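Local coordinates for regulator of nonsense transcripts 2 (Homo sapiens, PDB 4CEM), which acts in nonsense-mediated mRNA decay as the factor UPF2, here represented by its first MIF4G domain, an all-helical module that probably serves as a protein-binding scaffold, at residues E20-R25 and S221-E226; T148-I153 and I193-H198; E166-I171 and Q234-L239. All coordinates share one frame; numbering follows the deposited sequence.

Interaction 1: E20-R25 and S221-E226; sequences ERHHLR and SFPPSE
Pro223 is the first residue of the loop 221-226 to meet His22, which projects from helix 6-33. Its CB sits 3.6 Å from His22 CG, 4.0 Å from the centroid of the His22 ring and 26° off the ring normal, so this is a CH-pi contact over a face. The same CB also touches the stem of the histidine, 3.7 Å from His22 CB, and the two side chains run past each other in opposite directions. With CG anti to the backbone N (chi1 175°), the imidazole is carried out from the helix to the loop.

Pro224 continues along the same face. Its CD stands 4.2 Å from the His22 centroid, again over the ring and at a similar tilt, so two successive prolines pave one side of the imidazole with C-H groups. The carbonyl of Pro224 also comes close: O lies 3.4 Å from His22 CE1, a carbon, which makes this a polar approach and not a conventional hydrogen bond.

Glu226 closes the series at the ring edge, near its plane. Its OE1 is 4.3 Å from His22 NE2, so the charged atoms do not meet; the carboxylate instead pairs with Lys26, one turn further along the helix, which probably offsets much of any influence on the imidazole.

The centre of the contact lies about 17 Å from the centre of the chain. Trp19, on the same helix as His22, touches both prolines and meets the His22 ring with planes at about 80°. Phe222 leads into the pair of prolines and packs on Val211, Ala214 and Ala215, so the loop between helix 209-218 and helix 230-259 is laid against both helix 209-218 and the N-terminal helix 6-33.

Interaction 2: T148-I153 and I193-H198; sequences TDLRFI and ISFCRH
The guanidinium of Arg151 lies flat on the imidazole of His198, with centres 3.7 Å apart and planes inclined by just 15°, which identifies a nearly parallel stack. Seen from the arginine, His198 ND1 stands over the middle of the guanidinium, 3.3 Å from Arg151 CZ; seen from the histidine, Arg151 NH1 hangs toward the rim of the ring, 3.3 Å from CE1. The opposite face of the imidazole is approached by Arg197 CG from its own helix.

The stack uses more of the arginine than its end. Arg151 is extended throughout, with CG anti to the backbone N (chi1 172°), so the chain reaches across to helix 189-204 and its last methylene also passes over the ring: CD is 4.0 Å from the His198 centroid, close to the ring normal. His198 has its CG anti to the carbonyl carbon instead (chi1 -71°), which holds the imidazole against the arginine.

A second, apolar contact lies some way from the stack along the interface. Leu150 CD2 reaches Phe195 CD1 at 3.6 Å and touches Phe195 CB almost as closely, an oblique approach to the ring and its stem. The closest backbone approach is 5.5 Å, from Arg151 CA to Phe195 CA. Leu150 and Phe195 are both buried, whereas Arg151 and His198 are partly exposed, so the interface between helix 143-158 and helix 189-204 passes from hydrocarbon to flat polar groups.

Chemically, the stacked pair is probably held by dispersion and by the pi cloud facing the cation, without a hydrogen bond between the two groups. Because that attraction would weaken if the imidazole gained a positive charge, the stacking probably favours neutral His198.

Interaction 3: E166-I171 and Q234-L239; sequences EGLSLI and QPFQNL
Phe236 is wedged against Leu168 and Ile171 in a helix-to-helix contact of the MIF4G domain, an all-helical fold of the HEAT-repeat type; here helix 230-259 meets helix 164-181. The backbones stand well apart, the closest pair of CA atoms, Ile171 and Phe236, being 8.9 Å from each other, so the aromatic side chain has to span the distance.

It does so with CG anti to the carbonyl carbon (chi1 -62°), which sends the far end of the ring into the groove between two residues one turn apart. Leu168 takes one flank: its CD2 methyl is 3.8 Å from Phe236 CE2, and its CB lies equally near CZ. Ile171 takes the CE1 flank, its CG2 methyl 3.8 Å from that carbon in an oblique approach. Both aliphatic side chains cross the phenylalanine at about a right angle. All three residues are buried, and Ile203 and Ala204 of helix 189-204 also touch the ring, so a third helix contributes to this site.

With an alanine at Phe236 the ring would be missing, and a gap would probably open between the helices, leaving Leu168 CD2 and Ile171 CG2 without the aromatic carbons they pack against.

Within helix 230-259 the backbone is kinked near Pro235, whose nitrogen carries no hydrogen to bond to the preceding turn. On the helix's exposed side, Gln234 NE2 donates to Asn238 OD1 at 2.7 Å. At the far end of the ring, the nearest atom of 166-171 is a backbone oxygen: Leu168 O approaches Phe236 CZ to 3.3 Å at the ring edge, near its plane.

Interactions 2 and 3 are the closest pair, with centres 13 Å apart, and they share hydrophobic packing: Phe195 CE1 meets Ile171 CG2 at 3.9 Å, and Ile153 CD1 meets Leu170 CD2 at the same distance. Helices 143-158, 164-181 and 189-204 follow one another in the chain and link these contacts. Interaction 1 joins interaction 2 by a polar route, a probable hydrogen bond of 2.6 Å from Arg25 NH2 to His198 O, and encloses it along the chain. Interactions 1 and 3 do not touch, their nearest atoms being about 9 Å apart. Interaction 2 lies near the chain centre, with the others further out.

Interaction 1: E20-R25 and S221-E226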
loop_
_atom_site.group_PDB
_atom_site.type_symbol
_atom_site.label_atom_id
_atom_site.label_comp_id
_atom_site.label_asym_id
_atom_site.label_seq_id
_atom_site.Cartn_x
_atom_site.Cartn_y
_atom_site.Cartn_z
ATOM N N GLU A 20 -9.809 -0.470 -14.934
ATOM C CA GLU A 20 -8.583 0.238 -15.323
ATOM C C GLU A 20 -7.385 -0.349 -14.585
ATOM O O GLU A 20 -6.373 -0.702 -15.193
ATOM C CB GLU A 20 -8.691 1.734 -15.014
ATOM C CG GLU A 20 -9.495 2.512 -16.047
ATOM C CD GLU A 20 -10.008 3.861 -15.543
ATOM O OE1 GLU A 20 -9.856 4.171 -14.335
ATOM O OE2 GLU A 20 -10.582 4.612 -16.368
ATOM N N ARG A 21 -7.531 -0.467 -13.272
ATOM C CA ARG A 21 -6.525 -1.095 -12.435
ATOM C C ARG A 21 -6.194 -2.496 -12.952
ATOM O O ARG A 21 -5.029 -2.849 -13.105
ATOM C CB ARG A 21 -7.014 -1.157 -10.979
ATOM C CG ARG A 21 -5.938 -1.522 -9.973
ATOM C CD ARG A 21 -6.295 -1.115 -8.552
ATOM N NE ARG A 21 -7.271 -2.022 -7.942
ATOM C CZ ARG A 21 -8.587 -1.799 -7.850
ATOM N NH1 ARG A 21 -9.134 -0.678 -8.318
ATOM N NH2 ARG A 21 -9.369 -2.709 -7.273
ATOM N N HIS A 22 -7.221 -3.278 -13.252
ATOM C CA HIS A 22 -7.024 -4.663 -13.635
ATOM C C HIS A 22 -6.348 -4.768 -14.968
ATOM O O HIS A 22 -5.367 -5.498 -15.130
ATOM C CB HIS A 22 -8.365 -5.388 -13.661
ATOM C CG HIS A 22 -8.288 -6.801 -14.170
ATOM N ND1 HIS A 22 -7.901 -7.826 -13.398
ATOM C CD2 HIS A 22 -8.579 -7.334 -15.416
ATOM C CE1 HIS A 22 -7.926 -8.962 -14.115
ATOM N NE2 HIS A 22 -8.345 -8.660 -15.350
ATOM N N HIS A 23 -6.852 -4.033 -15.944
ATOM C CA HIS A 23 -6.283 -4.112 -17.280
ATOM C C HIS A 23 -4.842 -3.701 -17.302
ATOM O O HIS A 23 -4.041 -4.328 -17.987
ATOM C CB HIS A 23 -7.086 -3.279 -18.270
ATOM C CG HIS A 23 -8.421 -3.889 -18.637
ATOM N ND1 HIS A 23 -8.562 -5.196 -18.942
ATOM C CD2 HIS A 23 -9.683 -3.318 -18.762
ATOM C CE1 HIS A 23 -9.848 -5.453 -19.233
ATOM N NE2 HIS A 23 -10.534 -4.299 -19.128
ATOM N N LEU A 24 -4.493 -2.655 -16.555
ATOM C CA LEU A 24 -3.101 -2.183 -16.514
ATOM C C LEU A 24 -2.151 -3.228 -15.928
ATOM O O LEU A 24 -1.095 -3.524 -16.500
ATOM C CB LEU A 24 -2.984 -0.884 -15.704
ATOM C CG LEU A 24 -1.571 -0.293 -15.606
ATOM C CD1 LEU A 24 -0.974 -0.149 -16.999
ATOM C CD2 LEU A 24 -1.596 1.040 -14.862
ATOM N N ARG A 25 -2.538 -3.774 -14.784
ATOM C CA ARG A 25 -1.744 -4.790 -14.113
ATOM C C ARG A 25 -1.484 -6.007 -15.005
ATOM O O ARG A 25 -0.379 -6.552 -15.026
ATOM C CB ARG A 25 -2.454 -5.232 -12.834
ATOM C CG ARG A 25 -2.404 -4.212 -11.713
ATOM C CD ARG A 25 -3.128 -4.718 -10.481
ATOM N NE ARG A 25 -3.090 -3.738 -9.403
ATOM C CZ ARG A 25 -3.679 -3.886 -8.218
ATOM N NH1 ARG A 25 -4.366 -4.982 -7.930
ATOM N NH2 ARG A 25 -3.584 -2.926 -7.312
ATOM N N SER A 221 -20.401 -6.404 -13.489
ATOM C CA SER A 221 -19.453 -7.499 -13.362
ATOM C C SER A 221 -18.040 -6.987 -13.104
ATOM O O SER A 221 -17.419 -6.403 -13.981
ATOM C CB SER A 221 -19.470 -8.320 -14.643
ATOM O OG SER A 221 -18.219 -8.930 -14.845
ATOM N N PHE A 222 -17.523 -7.243 -11.909
ATOM C CA PHE A 222 -16.190 -6.754 -11.505
ATOM C C PHE A 222 -15.057 -7.687 -11.941
ATOM O O PHE A 222 -15.291 -8.872 -12.151
ATOM C CB PHE A 222 -16.156 -6.553 -9.986
ATOM C CG PHE A 222 -16.782 -5.271 -9.543
ATOM C CD1 PHE A 222 -18.158 -5.167 -9.423
ATOM C CD2 PHE A 222 -15.993 -4.151 -9.276
ATOM C CE1 PHE A 222 -18.740 -3.977 -9.022
ATOM C CE2 PHE A 222 -16.573 -2.962 -8.872
ATOM C CZ PHE A 222 -17.949 -2.873 -8.749
ATOM N N PRO A 223 -13.815 -7.160 -12.033
ATOM C CA PRO A 223 -12.723 -7.930 -12.617
ATOM C C PRO A 223 -12.427 -9.198 -11.838
ATOM O O PRO A 223 -12.545 -9.215 -10.629
ATOM C CB PRO A 223 -11.514 -6.976 -12.537
ATOM C CG PRO A 223 -12.042 -5.658 -12.111
ATOM C CD PRO A 223 -13.308 -5.946 -11.371
ATOM N N PRO A 224 -12.016 -10.255 -12.528
ATOM C CA PRO A 224 -11.694 -11.480 -11.811
ATOM C C PRO A 224 -10.304 -11.409 -11.167
ATOM O O PRO A 224 -9.435 -10.681 -11.657
ATOM C CB PRO A 224 -11.716 -12.531 -12.923
ATOM C CG PRO A 224 -11.269 -11.785 -14.141
ATOM C CD PRO A 224 -11.630 -10.327 -13.947
ATOM N N SER A 225 -10.103 -12.154 -10.082
ATOM C CA SER A 225 -8.765 -12.340 -9.513
ATOM C C SER A 225 -8.053 -13.433 -10.297
ATOM O O SER A 225 -8.437 -14.598 -10.212
ATOM C CB SER A 225 -8.834 -12.738 -8.038
ATOM O OG SER A 225 -7.554 -13.143 -7.576
ATOM N N GLU A 226 -7.028 -13.054 -11.058
ATOM C CA GLU A 226 -6.309 -13.998 -11.925
ATOM C C GLU A 226 -4.785 -13.882 -11.853
ATOM O O GLU A 226 -4.087 -14.479 -12.670
ATOM C CB GLU A 226 -6.705 -13.769 -13.382
ATOM C CG GLU A 226 -8.194 -13.750 -13.654
ATOM C CD GLU A 226 -8.494 -13.664 -15.134
ATOM O OE1 GLU A 226 -7.815 -12.858 -15.825
ATOM O OE2 GLU A 226 -9.401 -14.407 -15.594
#

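Interaction 2: T148-I153 and I193-H198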
loop_
_atom_site.group_PDB
_atom_site.type_symbol
_atom_site.label_atom_id
_atom_site.label_comp_id
_atom_site.label_asym_id
_atom_site.label_seq_id
_atom_site.Cartn_x
_atom_site.Cartn_y
_atom_site.Cartn_z
ATOM N N THR A 148 3.289 3.947 1.680
ATOM C CA THR A 148 3.550 3.931 0.250
ATOM C C THR A 148 4.452 2.760 -0.120
ATOM O O THR A 148 4.184 2.050 -1.090
ATOM C CB THR A 148 4.178 5.254 -0.211
ATOM O OG1 THR A 148 3.403 6.343 0.296
ATOM C CG2 THR A 148 4.204 5.338 -1.727
ATOM N N ASP A 149 5.508 2.550 0.663
ATOM C CA ASP A 149 6.443 1.458 0.402
ATOM C C ASP A 149 5.711 0.138 0.245
ATOM O O ASP A 149 5.959 -0.616 -0.702
ATOM C CB ASP A 149 7.474 1.321 1.533
ATOM C CG ASP A 149 8.569 2.379 1.482
ATOM O OD1 ASP A 149 8.483 3.300 0.641
ATOM O OD2 ASP A 149 9.522 2.281 2.294
ATOM N N LEU A 150 4.808 -0.142 1.180
ATOM C CA LEU A 150 4.077 -1.403 1.160
ATOM C C LEU A 150 3.251 -1.510 -0.120
ATOM O O LEU A 150 3.257 -2.541 -0.784
ATOM C CB LEU A 150 3.193 -1.550 2.396
ATOM C CG LEU A 150 2.673 -2.971 2.640
ATOM C CD1 LEU A 150 3.804 -3.890 3.069
ATOM C CD2 LEU A 150 1.560 -2.978 3.678
ATOM N N ARG A 151 2.563 -0.437 -0.483
ATOM C CA ARG A 151 1.814 -0.437 -1.726
ATOM C C ARG A 151 2.749 -0.625 -2.911
ATOM O O ARG A 151 2.435 -1.365 -3.851
ATOM C CB ARG A 151 1.037 0.862 -1.898
ATOM C CG ARG A 151 0.398 0.990 -3.273
ATOM C CD ARG A 151 -0.211 2.354 -3.470
ATOM N NE ARG A 151 -0.735 2.507 -4.821
ATOM C CZ ARG A 151 -1.300 3.620 -5.279
ATOM N NH1 ARG A 151 -1.414 4.686 -4.498
ATOM N NH2 ARG A 151 -1.754 3.669 -6.526
ATOM N N PHE A 152 3.888 0.062 -2.861
ATOM C CA PHE A 152 4.860 0.037 -3.947
ATOM C C PHE A 152 5.375 -1.394 -4.155
ATOM O O PHE A 152 5.249 -1.931 -5.251
ATOM C CB PHE A 152 6.000 1.012 -3.644
ATOM C CG PHE A 152 6.891 1.354 -4.831
ATOM C CD1 PHE A 152 6.743 0.757 -6.081
ATOM C CD2 PHE A 152 7.903 2.297 -4.672
ATOM C CE1 PHE A 152 7.584 1.089 -7.128
ATOM C CE2 PHE A 152 8.744 2.627 -5.718
ATOM C CZ PHE A 152 8.582 2.024 -6.947
ATOM N N ILE A 153 5.911 -2.031 -3.112
ATOM C CA ILE A 153 6.415 -3.409 -3.272
ATOM C C ILE A 153 5.302 -4.386 -3.670
ATOM O O ILE A 153 5.561 -5.370 -4.394
ATOM C CB ILE A 153 7.196 -3.941 -2.041
ATOM C CG1 ILE A 153 6.291 -4.093 -0.824
ATOM C CG2 ILE A 153 8.389 -3.041 -1.721
ATOM C CD1 ILE A 153 7.002 -4.702 0.363
ATOM N N ILE A 193 -5.054 -0.334 5.748
ATOM C CA ILE A 193 -6.213 0.038 4.954
ATOM C C ILE A 193 -5.786 0.402 3.534
ATOM O O ILE A 193 -6.356 -0.107 2.560
ATOM C CB ILE A 193 -6.981 1.198 5.605
ATOM C CG1 ILE A 193 -7.614 0.713 6.912
ATOM C CG2 ILE A 193 -8.049 1.722 4.661
ATOM C CD1 ILE A 193 -8.008 1.820 7.860
ATOM N N SER A 194 -4.778 1.267 3.425
ATOM C CA SER A 194 -4.234 1.666 2.124
ATOM C C SER A 194 -3.819 0.433 1.331
ATOM O O SER A 194 -4.228 0.253 0.190
ATOM C CB SER A 194 -3.038 2.614 2.294
ATOM O OG SER A 194 -2.287 2.734 1.091
ATOM N N PHE A 195 -3.021 -0.425 1.952
ATOM C CA PHE A 195 -2.601 -1.668 1.321
ATOM C C PHE A 195 -3.791 -2.486 0.816
ATOM O O PHE A 195 -3.773 -3.006 -0.302
ATOM C CB PHE A 195 -1.806 -2.513 2.309
ATOM C CG PHE A 195 -1.512 -3.894 1.813
ATOM C CD1 PHE A 195 -0.485 -4.113 0.912
ATOM C CD2 PHE A 195 -2.269 -4.977 2.239
ATOM C CE1 PHE A 195 -0.211 -5.385 0.448
ATOM C CE2 PHE A 195 -2.002 -6.253 1.779
ATOM C CZ PHE A 195 -0.969 -6.456 0.881
ATOM N N CYS A 196 -4.811 -2.613 1.660
ATOM C CA CYS A 196 -6.007 -3.351 1.303
ATOM C C CYS A 196 -6.712 -2.651 0.153
ATOM O O CYS A 196 -6.954 -3.252 -0.889
ATOM C CB CYS A 196 -6.941 -3.505 2.512
ATOM S SG CYS A 196 -6.407 -4.800 3.660
ATOM N N ARG A 197 -7.018 -1.376 0.345
ATOM C CA ARG A 197 -7.650 -0.565 -0.689
ATOM C C ARG A 197 -7.014 -0.771 -2.072
ATOM O O ARG A 197 -7.714 -1.031 -3.042
ATOM C CB ARG A 197 -7.610 0.918 -0.285
ATOM C CG ARG A 197 -7.890 1.903 -1.417
ATOM C CD ARG A 197 -8.399 3.252 -0.920
ATOM N NE ARG A 197 -9.624 3.100 -0.126
ATOM C CZ ARG A 197 -9.730 3.273 1.197
ATOM N NH1 ARG A 197 -8.687 3.645 1.943
ATOM N NH2 ARG A 197 -10.910 3.081 1.782
ATOM N N HIS A 198 -5.690 -0.675 -2.150
ATOM C CA HIS A 198 -4.991 -0.662 -3.434
ATOM C C HIS A 198 -4.676 -2.017 -3.979
ATOM O O HIS A 198 -4.854 -2.237 -5.168
ATOM C CB HIS A 198 -3.720 0.176 -3.343
ATOM C CG HIS A 198 -3.987 1.662 -3.230
ATOM N ND1 HIS A 198 -4.253 2.429 -4.304
ATOM C CD2 HIS A 198 -4.048 2.506 -2.117
ATOM C CE1 HIS A 198 -4.466 3.699 -3.905
ATOM N NE2 HIS A 198 -4.339 3.743 -2.566
#

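Interaction 3: E166-I171 and Q234-L239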
loop_
_atom_site.group_PDB
_atom_site.type_symbol
_atom_site.label_atom_id
_atom_site.label_comp_id
_atom_site.label_asym_id
_atom_site.label_seq_id
_atom_site.Cartn_x
_atom_site.Cartn_y
_atom_site.Cartn_z
ATOM N N GLU A 166 9.699 -14.072 -4.348
ATOM C CA GLU A 166 10.454 -12.921 -3.858
ATOM C C GLU A 166 9.530 -11.866 -3.264
ATOM O O GLU A 166 9.660 -11.508 -2.092
ATOM C CB GLU A 166 11.248 -12.282 -5.002
ATOM C CG GLU A 166 12.340 -13.149 -5.628
ATOM C CD GLU A 166 12.773 -12.657 -7.013
ATOM O OE1 GLU A 166 12.004 -11.901 -7.666
ATOM O OE2 GLU A 166 13.886 -13.041 -7.460
ATOM N N GLY A 167 8.591 -11.386 -4.077
ATOM C CA GLY A 167 7.706 -10.287 -3.703
ATOM C C GLY A 167 6.655 -10.619 -2.651
ATOM O O GLY A 167 6.434 -9.835 -1.720
ATOM N N LEU A 168 5.989 -11.763 -2.789
ATOM C CA LEU A 168 4.975 -12.149 -1.799
ATOM C C LEU A 168 5.642 -12.318 -0.442
ATOM O O LEU A 168 5.175 -11.786 0.568
ATOM C CB LEU A 168 4.244 -13.442 -2.187
ATOM C CG LEU A 168 3.348 -13.395 -3.430
ATOM C CD1 LEU A 168 2.843 -14.792 -3.761
ATOM C CD2 LEU A 168 2.196 -12.422 -3.241
ATOM N N SER A 169 6.749 -13.052 -0.442
ATOM C CA SER A 169 7.550 -13.270 0.755
ATOM C C SER A 169 7.938 -11.948 1.405
ATOM O O SER A 169 7.776 -11.777 2.605
ATOM C CB SER A 169 8.801 -14.077 0.401
ATOM O OG SER A 169 9.737 -14.038 1.453
ATOM N N LEU A 170 8.428 -11.006 0.609
ATOM C CA LEU A 170 8.806 -9.702 1.135
ATOM C C LEU A 170 7.624 -8.947 1.752
ATOM O O LEU A 170 7.769 -8.341 2.807
ATOM C CB LEU A 170 9.442 -8.860 0.041
ATOM C CG LEU A 170 10.105 -7.577 0.533
ATOM C CD1 LEU A 170 11.455 -7.897 1.152
ATOM C CD2 LEU A 170 10.246 -6.583 -0.612
ATOM N N ILE A 171 6.462 -8.984 1.099
ATOM C CA ILE A 171 5.258 -8.323 1.626
ATOM C C ILE A 171 4.777 -9.009 2.907
ATOM O O ILE A 171 4.453 -8.346 3.889
ATOM C CB ILE A 171 4.093 -8.317 0.606
ATOM C CG1 ILE A 171 4.447 -7.530 -0.652
ATOM C CG2 ILE A 171 2.837 -7.695 1.206
ATOM C CD1 ILE A 171 3.587 -7.911 -1.837
ATOM N N GLN A 234 -4.163 -16.778 0.471
ATOM C CA GLN A 234 -4.687 -17.180 1.784
ATOM C C GLN A 234 -3.893 -16.659 2.988
ATOM O O GLN A 234 -4.474 -16.041 3.880
ATOM C CB GLN A 234 -4.846 -18.709 1.862
ATOM C CG GLN A 234 -5.694 -19.190 3.032
ATOM C CD GLN A 234 -7.068 -18.549 3.059
ATOM O OE1 GLN A 234 -7.807 -18.595 2.070
ATOM N NE2 GLN A 234 -7.414 -17.936 4.187
ATOM N N PRO A 235 -2.568 -16.894 3.024
ATOM C CA PRO A 235 -1.798 -16.355 4.154
ATOM C C PRO A 235 -2.043 -14.869 4.386
ATOM O O PRO A 235 -2.218 -14.442 5.529
ATOM C CB PRO A 235 -0.346 -16.582 3.738
ATOM C CG PRO A 235 -0.395 -17.715 2.777
ATOM C CD PRO A 235 -1.701 -17.581 2.049
ATOM N N PHE A 236 -2.087 -14.096 3.309
ATOM C CA PHE A 236 -2.323 -12.658 3.418
ATOM C C PHE A 236 -3.704 -12.369 3.992
ATOM O O PHE A 236 -3.851 -11.480 4.832
ATOM C CB PHE A 236 -2.125 -11.962 2.062
ATOM C CG PHE A 236 -0.725 -12.088 1.528
ATOM C CD1 PHE A 236 0.255 -11.189 1.902
ATOM C CD2 PHE A 236 -0.385 -13.132 0.689
ATOM C CE1 PHE A 236 1.551 -11.316 1.433
ATOM C CE2 PHE A 236 0.908 -13.278 0.221
ATOM C CZ PHE A 236 1.879 -12.364 0.594
ATOM N N GLN A 237 -4.711 -13.129 3.564
ATOM C CA GLN A 237 -6.054 -12.934 4.103
ATOM C C GLN A 237 -6.094 -13.260 5.592
ATOM O O GLN A 237 -6.662 -12.502 6.379
ATOM C CB GLN A 237 -7.112 -13.743 3.344
ATOM C CG GLN A 237 -8.540 -13.344 3.731
ATOM C CD GLN A 237 -9.505 -13.289 2.557
ATOM O OE1 GLN A 237 -10.567 -12.493 2.699
ATOM N NE2 GLN A 237 -9.304 -13.951 1.536
ATOM N N ASN A 238 -5.461 -14.361 5.982
ATOM C CA ASN A 238 -5.358 -14.714 7.407
ATOM C C ASN A 238 -4.776 -13.583 8.266
ATOM O O ASN A 238 -5.354 -13.224 9.297
ATOM C CB ASN A 238 -4.534 -15.988 7.608
ATOM C CG ASN A 238 -5.127 -17.192 6.898
ATOM O OD1 ASN A 238 -6.311 -17.205 6.533
ATOM N ND2 ASN A 238 -4.301 -18.212 6.691
ATOM N N LEU A 239 -3.650 -13.017 7.834
ATOM C CA LEU A 239 -3.024 -11.903 8.565
ATOM C C LEU A 239 -3.994 -10.738 8.728
ATOM O O LEU A 239 -4.144 -10.190 9.822
ATOM C CB LEU A 239 -1.752 -11.418 7.862
ATOM C CG LEU A 239 -0.543 -12.358 7.871
ATOM C CD1 LEU A 239 0.646 -11.671 7.213
ATOM C CD2 LEU A 239 -0.183 -12.820 9.281
#